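Local coordinates for uncharacterized protein (Magnetospirillum magneticum AMB-1, PDB 5MU5), which probably glycosylates flagellin, as a Maf glycosyltransferase involved in the formation of the bacterial flagellum, at residues A401-F406 / G481-A486; T396-A401 / L409-V414; S37-N42 / L47-R52. All blocks are in the same frame, centred on the assembly; numbering follows the deposited sequence.

Interaction 1 of 3, residues A401-F406 / G481-A486; sequences ALALGF and GRYRPA
Leu402 and Tyr483 bring the two backbones closest, their CA atoms 7.5 Å apart, at the point where the last turn of helix 393-404 faces the loop just beyond helix 467-482. Both CA-CB bonds point toward the opposite segment, and no hydrogen bond joins the two; the contact is mainly Leu402 against the Tyr483 ring, with Ala403 at its hydroxyl end. Leu402 CB stands over the centre of the Tyr483 ring, 3.6 Å from the centroid and 14° off the ring normal, a CH-pi contact made over the face. The leucine branches then spread toward the base of the ring: CD1 lies 3.7 Å from Tyr483 CD1, while CD2 reaches Tyr483 CG and CB at 4.1 Å. In Tyr483, chi1 of -70° sets CG beside the backbone N and opposite the carbonyl carbon, which turns the ring in to meet the helix. Its OH passes 3.9 Å from Ala403 CA. A serine in place of Tyr483 would probably leave Leu402 CB, CD1 and CD2 without the ring they pack on and open a gap between helix end and loop. The helix itself stops in a Schellman motif: Phe406 N bonds Ala401 O at 3.0 Å, Gly405 N reaches Leu402 O in a weak bond at 3.2 Å, and Gly405 is the C-prime residue with a phi of 125°. Arg407 touches the Tyr483 side chain and also hydrogen-bonds Leu402 O. Beyond this helix end, Ala401 and Phe406 pack on strand 299-303, and Leu404 and Phe406 on helix 515-528.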
loop_
_atom_site.group_PDB
_atom_site.type_symbol
_atom_site.label_atom_id
_atom_site.label_comp_id
_atom_site.label_asym_id
_atom_site.label_seq_id
_atom_site.Cartn_x
_atom_site.Cartn_y
_atom_site.Cartn_z
ATOM N N ALA A 401 9.663 -8.606 19.034
ATOM C CA ALA A 401 10.695 -9.416 19.681
ATOM C C ALA A 401 12.086 -9.158 19.101
ATOM O O ALA A 401 13.064 -9.054 19.832
ATOM C CB ALA A 401 10.353 -10.883 19.567
ATOM N N LEU A 402 12.162 -9.048 17.782
ATOM C CA LEU A 402 13.429 -8.807 17.109
ATOM C C LEU A 402 13.914 -7.396 17.397
ATOM O O LEU A 402 15.096 -7.173 17.606
ATOM C CB LEU A 402 13.287 -9.038 15.593
ATOM C CG LEU A 402 13.031 -10.496 15.223
ATOM C CD1 LEU A 402 12.456 -10.594 13.813
ATOM C CD2 LEU A 402 14.307 -11.324 15.363
ATOM N N ALA A 403 12.982 -6.453 17.451
ATOM C CA ALA A 403 13.316 -5.068 17.738
ATOM C C ALA A 403 13.917 -4.912 19.154
ATOM O O ALA A 403 14.892 -4.173 19.350
ATOM C CB ALA A 403 12.089 -4.205 17.564
ATOM N N LEU A 404 13.364 -5.644 20.119
ATOM C CA LEU A 404 13.829 -5.599 21.494
ATOM C C LEU A 404 15.173 -6.270 21.709
ATOM O O LEU A 404 15.847 -5.993 22.682
ATOM C CB LEU A 404 12.803 -6.240 22.408
ATOM C CG LEU A 404 11.489 -5.478 22.446
ATOM C CD1 LEU A 404 10.561 -6.252 23.361
ATOM C CD2 LEU A 404 11.669 -4.039 22.914
ATOM N N GLY A 405 15.571 -7.133 20.796
ATOM C CA GLY A 405 16.890 -7.720 20.845
ATOM C C GLY A 405 16.900 -9.230 20.845
ATOM O O GLY A 405 17.961 -9.818 20.772
ATOM N N PHE A 406 15.736 -9.858 20.943
ATOM C CA PHE A 406 15.672 -11.308 20.930
ATOM C C PHE A 406 16.106 -11.852 19.572
ATOM O O PHE A 406 15.850 -11.245 18.544
ATOM C CB PHE A 406 14.276 -11.789 21.319
ATOM C CG PHE A 406 13.875 -11.373 22.712
ATOM C CD1 PHE A 406 14.386 -12.039 23.817
ATOM C CD2 PHE A 406 13.023 -10.317 22.915
ATOM C CE1 PHE A 406 14.053 -11.645 25.099
ATOM C CE2 PHE A 406 12.658 -9.932 24.197
ATOM C CZ PHE A 406 13.162 -10.603 25.289
ATOM N N GLY A 481 14.111 -12.614 8.177
ATOM C CA GLY A 481 15.224 -12.483 7.245
ATOM C C GLY A 481 16.098 -11.250 7.435
ATOM O O GLY A 481 17.296 -11.329 7.310
ATOM N N ARG A 482 15.512 -10.117 7.769
ATOM C CA ARG A 482 16.299 -8.900 7.997
ATOM C C ARG A 482 17.238 -8.952 9.222
ATOM O O ARG A 482 18.121 -8.116 9.346
ATOM C CB ARG A 482 15.382 -7.692 8.082
ATOM C CG ARG A 482 14.653 -7.427 6.771
ATOM C CD ARG A 482 13.664 -6.278 6.874
ATOM N NE ARG A 482 14.361 -5.039 7.205
ATOM C CZ ARG A 482 13.777 -3.912 7.611
ATOM N NH1 ARG A 482 12.454 -3.839 7.751
ATOM N NH2 ARG A 482 14.533 -2.848 7.888
ATOM N N TYR A 483 17.078 -9.940 10.105
ATOM C CA TYR A 483 17.942 -10.067 11.279
ATOM C C TYR A 483 18.846 -11.282 11.230
ATOM O O TYR A 483 19.478 -11.637 12.226
ATOM C CB TYR A 483 17.076 -10.127 12.546
ATOM C CG TYR A 483 16.381 -8.829 12.922
ATOM C CD1 TYR A 483 15.164 -8.482 12.358
ATOM C CD2 TYR A 483 16.943 -7.963 13.834
ATOM C CE1 TYR A 483 14.516 -7.300 12.701
ATOM C CE2 TYR A 483 16.305 -6.794 14.211
ATOM C CZ TYR A 483 15.097 -6.467 13.643
ATOM O OH TYR A 483 14.470 -5.315 14.004
ATOM N N ARG A 484 18.881 -11.969 10.098
ATOM C CA ARG A 484 19.813 -13.085 9.945
ATOM C C ARG A 484 21.174 -12.504 9.591
ATOM O O ARG A 484 21.241 -11.397 9.074
ATOM C CB ARG A 484 19.296 -14.094 8.915
ATOM C CG ARG A 484 18.068 -14.824 9.445
ATOM C CD ARG A 484 17.706 -16.029 8.617
ATOM N NE ARG A 484 18.825 -16.960 8.527
ATOM C CZ ARG A 484 18.860 -18.023 7.727
ATOM N NH1 ARG A 484 17.829 -18.324 6.940
ATOM N NH2 ARG A 484 19.937 -18.798 7.722
ATOM N N PRO A 485 22.267 -13.202 9.929
ATOM C CA PRO A 485 22.346 -14.513 10.556
ATOM C C PRO A 485 22.288 -14.520 12.088
ATOM O O PRO A 485 22.333 -15.587 12.675
ATOM C CB PRO A 485 23.717 -14.998 10.099
ATOM C CG PRO A 485 24.542 -13.737 10.094
ATOM C CD PRO A 485 23.606 -12.586 9.832
ATOM N N ALA A 486 22.206 -13.365 12.740
ATOM C CA ALA A 486 22.058 -13.335 14.216
ATOM C C ALA A 486 20.764 -14.035 14.675
ATOM O O ALA A 486 20.783 -14.816 15.625
ATOM C CB ALA A 486 22.093 -11.907 14.739
#

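Interaction 2 of 3, residues T396-A401 / L409-V414; sequences TGTTAA and LYLFGV
Thr398 carries the contact, meeting Leu409 and Leu411 from helix 393-404 as the helix passes over strand 408-412. Along 396-401, Thr396 and Gly397 first supply helical carbonyls: Thr396 O accepts Ala400 N at 2.9 Å and Gly397 O accepts Ala401 N at 3.0 Å. At Thr398 the two branches divide the work. Its methyl CG2 approaches Leu409 CD2 at 4.3 Å, whereas OG1 lies 4.3 Å from Leu411 CD2, a van der Waals approach without a hydrogen bond. The hydroxyl is bonded instead within its own helix, to Thr394 O; chi1 of -59° places OG1 beside the backbone N, on the way back to that carbonyl. Helix and strand follow one another in the chain, and strand 408-412 is parallel to its neighbours 275-278 and 488-491, so this is a helix-to-strand step of an alpha/beta layer, consistent with a Rossmann-like fold. Ile277 of strand 275-278 touches Thr398, Leu409 and Leu411 alike, and Leu476 and Ile479 of helix 467-482 also pack on Thr398. Thr399 directs its CB away from the strand and bonds Asp387 O through OG1. One turn after Thr398, Ala401 points CB toward the strand but stops short of contact with it.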
loop_
_atom_site.group_PDB
_atom_site.type_symbol
_atom_site.label_atom_id
_atom_site.label_comp_id
_atom_site.label_asym_id
_atom_site.label_seq_id
_atom_site.Cartn_x
_atom_site.Cartn_y
_atom_site.Cartn_z
ATOM N N THR A 396 3.185 -8.686 14.674
ATOM C CA THR A 396 3.509 -7.668 15.679
ATOM C C THR A 396 4.419 -8.237 16.738
ATOM O O THR A 396 5.407 -7.620 17.100
ATOM C CB THR A 396 2.239 -7.133 16.376
ATOM O OG1 THR A 396 1.233 -6.826 15.395
ATOM C CG2 THR A 396 2.570 -5.905 17.203
ATOM N N GLY A 397 4.093 -9.428 17.229
ATOM C CA GLY A 397 4.919 -10.075 18.250
ATOM C C GLY A 397 6.297 -10.460 17.733
ATOM O O GLY A 397 7.290 -10.295 18.413
ATOM N N THR A 398 6.366 -10.971 16.520
ATOM C CA THR A 398 7.644 -11.361 15.955
ATOM C C THR A 398 8.534 -10.158 15.737
ATOM O O THR A 398 9.711 -10.178 16.095
ATOM C CB THR A 398 7.423 -12.078 14.638
ATOM O OG1 THR A 398 6.602 -13.224 14.891
ATOM C CG2 THR A 398 8.746 -12.497 14.029
ATOM N N THR A 399 7.982 -9.091 15.173
ATOM C CA THR A 399 8.798 -7.924 14.857
ATOM C C THR A 399 9.182 -7.200 16.148
ATOM O O THR A 399 10.309 -6.708 16.263
ATOM C CB THR A 399 8.141 -6.968 13.820
ATOM O OG1 THR A 399 9.085 -5.955 13.439
ATOM C CG2 THR A 399 6.925 -6.270 14.385
ATOM N N ALA A 400 8.263 -7.170 17.121
ATOM C CA ALA A 400 8.551 -6.546 18.427
ATOM C C ALA A 400 9.692 -7.282 19.093
ATOM O O ALA A 400 10.588 -6.665 19.650
ATOM C CB ALA A 400 7.333 -6.555 19.337
ATOM N N ALA A 401 9.663 -8.606 19.034
ATOM C CA ALA A 401 10.695 -9.416 19.681
ATOM C C ALA A 401 12.086 -9.158 19.101
ATOM O O ALA A 401 13.064 -9.054 19.832
ATOM C CB ALA A 401 10.353 -10.883 19.567
ATOM N N LEU A 409 14.303 -17.559 18.468
ATOM C CA LEU A 409 12.850 -17.464 18.459
ATOM C C LEU A 409 12.218 -18.802 18.220
ATOM O O LEU A 409 12.665 -19.537 17.359
ATOM C CB LEU A 409 12.390 -16.574 17.303
ATOM C CG LEU A 409 12.316 -15.067 17.452
ATOM C CD1 LEU A 409 13.622 -14.464 17.919
ATOM C CD2 LEU A 409 11.920 -14.470 16.115
ATOM N N TYR A 410 11.144 -19.078 18.951
ATOM C CA TYR A 410 10.363 -20.283 18.748
ATOM C C TYR A 410 8.929 -19.887 18.490
ATOM O O TYR A 410 8.321 -19.158 19.280
ATOM C CB TYR A 410 10.461 -21.198 19.954
ATOM C CG TYR A 410 11.862 -21.707 20.160
ATOM C CD1 TYR A 410 12.796 -20.958 20.852
ATOM C CD2 TYR A 410 12.265 -22.927 19.633
ATOM C CE1 TYR A 410 14.087 -21.413 21.018
ATOM C CE2 TYR A 410 13.554 -23.394 19.805
ATOM C CZ TYR A 410 14.456 -22.629 20.495
ATOM O OH TYR A 410 15.736 -23.087 20.678
ATOM N N LEU A 411 8.391 -20.351 17.371
ATOM C CA LEU A 411 6.989 -20.110 17.059
ATOM C C LEU A 411 6.093 -21.287 17.441
ATOM O O LEU A 411 6.344 -22.429 17.090
ATOM C CB LEU A 411 6.804 -19.809 15.582
ATOM C CG LEU A 411 7.705 -18.762 14.944
ATOM C CD1 LEU A 411 7.347 -18.721 13.465
ATOM C CD2 LEU A 411 7.586 -17.388 15.582
ATOM N N PHE A 412 5.022 -20.975 18.146
ATOM C CA PHE A 412 4.018 -21.938 18.526
ATOM C C PHE A 412 2.662 -21.362 18.133
ATOM O O PHE A 412 2.436 -20.148 18.238
ATOM C CB PHE A 412 4.052 -22.178 20.032
ATOM C CG PHE A 412 5.345 -22.743 20.531
ATOM C CD1 PHE A 412 6.366 -21.903 20.921
ATOM C CD2 PHE A 412 5.513 -24.104 20.657
ATOM C CE1 PHE A 412 7.554 -22.420 21.418
ATOM C CE2 PHE A 412 6.693 -24.633 21.132
ATOM C CZ PHE A 412 7.714 -23.793 21.521
ATOM N N GLY A 413 1.776 -22.224 17.657
ATOM C CA GLY A 413 0.434 -21.815 17.275
ATOM C C GLY A 413 0.391 -20.807 16.146
ATOM O O GLY A 413 -0.557 -20.032 16.056
ATOM N N VAL A 414 1.452 -20.765 15.344
ATOM C CA VAL A 414 1.539 -19.896 14.174
ATOM C C VAL A 414 1.346 -20.845 12.996
ATOM O O VAL A 414 2.290 -21.157 12.276
ATOM C CB VAL A 414 2.892 -19.201 14.060
ATOM C CG1 VAL A 414 2.888 -18.214 12.894
ATOM C CG2 VAL A 414 3.192 -18.451 15.329
#

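Interaction 3 of 3, residues S37-N42 / L47-R52; sequences SNLVVN and LDVEFR
Leu39 leans over the neighbouring strand, its CD1 lying 3.4 Å from Asp48 O and 4.3 Å from Val49 CG2. With CG anti to the backbone N (chi1 -173°), the side chain bends across toward the partner. On the same face, Leu47 CD2 comes to 3.9 Å from Val41 CG2. Just before the first strand, Ser37 CB meets Val49 CG1 at 3.6 Å. Helix 154-160 backs part of this region: His159 touches Leu39 and Val49, and both His159 and Asp155 bond the Ser37 hydroxyl. Strands 38-41 and 47-51 form an antiparallel beta hairpin, with segment axes 4.5 Å apart and their directions 135° apart, a marked twist. The hydrogen-bonded pairs Asn38-Glu50 and Val40-Asp48 alternate with the non-hydrogen-bonded pairs Leu39-Val49 and Val41-Leu47. Each hydrogen-bonded pair is doubly linked; Asn38 N to Glu50 O is 2.9 Å and nearly straight at 172°. The opposite face bears Asn38, Val40, Asp48 and Glu50. There Asn38 and Glu50 run side by side, joined by a weak bond of 3.4 Å from ND2 to OE1, while Glu50 OE2 takes Gly53 N. Val40 CG2 rests on Glu50 CB at 4.0 Å. Asp48 OD1 accepts Val49 N in a bent bond, on its anti side and tilted out of the carboxylate plane, and also Tyr57 N; OD2 accepts Gly58 N, tying the carboxylate to the chain just past strand 54-55.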
loop_
_atom_site.group_PDB
_atom_site.type_symbol
_atom_site.label_atom_id
_atom_site.label_comp_id
_atom_site.label_asym_id
_atom_site.label_seq_id
_atom_site.Cartn_x
_atom_site.Cartn_y
_atom_site.Cartn_z
ATOM N N SER A 37 22.943 -3.581 -32.308
ATOM C CA SER A 37 22.074 -3.658 -33.476
ATOM C C SER A 37 22.341 -2.497 -34.402
ATOM O O SER A 37 23.019 -1.549 -34.023
ATOM C CB SER A 37 20.602 -3.679 -33.057
ATOM O OG SER A 37 20.319 -2.631 -32.157
ATOM N N ASN A 38 21.811 -2.584 -35.620
ATOM C CA ASN A 38 22.037 -1.570 -36.651
ATOM C C ASN A 38 20.749 -0.895 -37.058
ATOM O O ASN A 38 19.730 -1.551 -37.223
ATOM C CB ASN A 38 22.658 -2.206 -37.904
ATOM C CG ASN A 38 24.026 -2.781 -37.646
ATOM O OD1 ASN A 38 24.903 -2.107 -37.107
ATOM N ND2 ASN A 38 24.225 -4.028 -38.039
ATOM N N LEU A 39 20.796 0.421 -37.222
ATOM C CA LEU A 39 19.656 1.163 -37.725
ATOM C C LEU A 39 19.843 1.209 -39.225
ATOM O O LEU A 39 20.855 1.719 -39.692
ATOM C CB LEU A 39 19.622 2.577 -37.149
ATOM C CG LEU A 39 18.362 3.382 -37.487
ATOM C CD1 LEU A 39 17.152 2.753 -36.830
ATOM C CD2 LEU A 39 18.500 4.837 -37.065
ATOM N N VAL A 40 18.890 0.661 -39.976
ATOM C CA VAL A 40 18.989 0.607 -41.434
ATOM C C VAL A 40 17.690 1.058 -42.098
ATOM O O VAL A 40 16.632 1.034 -41.476
ATOM C CB VAL A 40 19.350 -0.818 -41.926
ATOM C CG1 VAL A 40 20.615 -1.317 -41.241
ATOM C CG2 VAL A 40 18.212 -1.801 -41.690
ATOM N N VAL A 41 17.787 1.487 -43.354
ATOM C CA VAL A 41 16.614 1.838 -44.146
ATOM C C VAL A 41 16.143 0.569 -44.856
ATOM O O VAL A 41 16.925 -0.051 -45.575
ATOM C CB VAL A 41 16.935 2.907 -45.207
ATOM C CG1 VAL A 41 15.711 3.176 -46.066
ATOM C CG2 VAL A 41 17.416 4.195 -44.555
ATOM N N ASN A 42 14.885 0.176 -44.643
ATOM C CA ASN A 42 14.343 -1.030 -45.295
ATOM C C ASN A 42 13.840 -0.721 -46.716
ATOM O O ASN A 42 13.935 0.420 -47.167
ATOM C CB ASN A 42 13.262 -1.705 -44.427
ATOM C CG ASN A 42 11.952 -0.944 -44.401
ATOM O OD1 ASN A 42 11.798 0.079 -45.051
ATOM N ND2 ASN A 42 10.997 -1.453 -43.643
ATOM N N LEU A 47 12.792 3.490 -41.505
ATOM C CA LEU A 47 13.933 3.118 -40.691
ATOM C C LEU A 47 13.565 1.844 -39.938
ATOM O O LEU A 47 12.420 1.677 -39.524
ATOM C CB LEU A 47 14.329 4.241 -39.732
ATOM C CG LEU A 47 15.038 5.433 -40.383
ATOM C CD1 LEU A 47 15.169 6.557 -39.368
ATOM C CD2 LEU A 47 16.408 5.040 -40.930
ATOM N N ASP A 48 14.539 0.950 -39.783
ATOM C CA ASP A 48 14.320 -0.339 -39.148
ATOM C C ASP A 48 15.564 -0.732 -38.359
ATOM O O ASP A 48 16.629 -0.154 -38.553
ATOM C CB ASP A 48 13.993 -1.394 -40.220
ATOM C CG ASP A 48 13.228 -2.602 -39.664
ATOM O OD1 ASP A 48 13.150 -2.777 -38.426
ATOM O OD2 ASP A 48 12.671 -3.389 -40.466
ATOM N N VAL A 49 15.414 -1.691 -37.450
ATOM C CA VAL A 49 16.523 -2.210 -36.646
ATOM C C VAL A 49 16.858 -3.642 -37.058
ATOM O O VAL A 49 16.039 -4.550 -36.919
ATOM C CB VAL A 49 16.203 -2.167 -35.151
ATOM C CG1 VAL A 49 17.392 -2.642 -34.338
ATOM C CG2 VAL A 49 15.826 -0.755 -34.738
ATOM N N GLU A 50 18.063 -3.824 -37.595
ATOM C CA GLU A 50 18.521 -5.119 -38.059
ATOM C C GLU A 50 19.546 -5.672 -37.082
ATOM O O GLU A 50 20.297 -4.927 -36.468
ATOM C CB GLU A 50 19.098 -4.994 -39.472
ATOM C CG GLU A 50 19.575 -6.303 -40.106
ATOM C CD GLU A 50 21.013 -6.654 -39.748
ATOM O OE1 GLU A 50 21.861 -5.737 -39.723
ATOM O OE2 GLU A 50 21.303 -7.845 -39.498
ATOM N N PHE A 51 19.545 -6.988 -36.930
ATOM C CA PHE A 51 20.485 -7.679 -36.057
ATOM C C PHE A 51 20.562 -9.144 -36.472
ATOM O O PHE A 51 19.591 -9.886 -36.340
ATOM C CB PHE A 51 20.059 -7.558 -34.589
ATOM C CG PHE A 51 20.992 -8.245 -33.630
ATOM C CD1 PHE A 51 22.330 -7.864 -33.550
ATOM C CD2 PHE A 51 20.540 -9.255 -32.795
ATOM C CE1 PHE A 51 23.197 -8.478 -32.664
ATOM C CE2 PHE A 51 21.407 -9.881 -31.910
ATOM C CZ PHE A 51 22.735 -9.491 -31.846
ATOM N N ARG A 52 21.719 -9.543 -36.994
ATOM C CA ARG A 52 21.936 -10.904 -37.472
ATOM C C ARG A 52 20.880 -11.298 -38.503
ATOM O O ARG A 52 20.330 -12.396 -38.454
ATOM C CB ARG A 52 21.952 -11.890 -36.301
ATOM C CG ARG A 52 23.024 -11.587 -35.273
ATOM C CD ARG A 52 22.972 -12.593 -34.139
ATOM N NE ARG A 52 24.017 -12.354 -33.144
ATOM C CZ ARG A 52 23.989 -12.802 -31.889
ATOM N NH1 ARG A 52 22.955 -13.507 -31.431
ATOM N NH2 ARG A 52 24.996 -12.524 -31.072
#

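In the fold
Interaction 3 comes first along the chain, in the hairpin of the N-terminal Maf region, and its centre is about 54 Å from that of interaction 1 and about 59 Å from that of interaction 2. The other two belong together: their centres are about 11 Å apart, both use helix 393-404, and they share Ala401. Leu402 CD2 and Leu409 CD2, 4.0 Å apart, join them directly. Their segments alternate in sequence; helix 393-404 packs on the strand that follows it and, at its end, on the loop after helix 467-482, within the alpha/beta part that includes the MptE-like region. The contacts thus sample two distant regions of an elongated single chain.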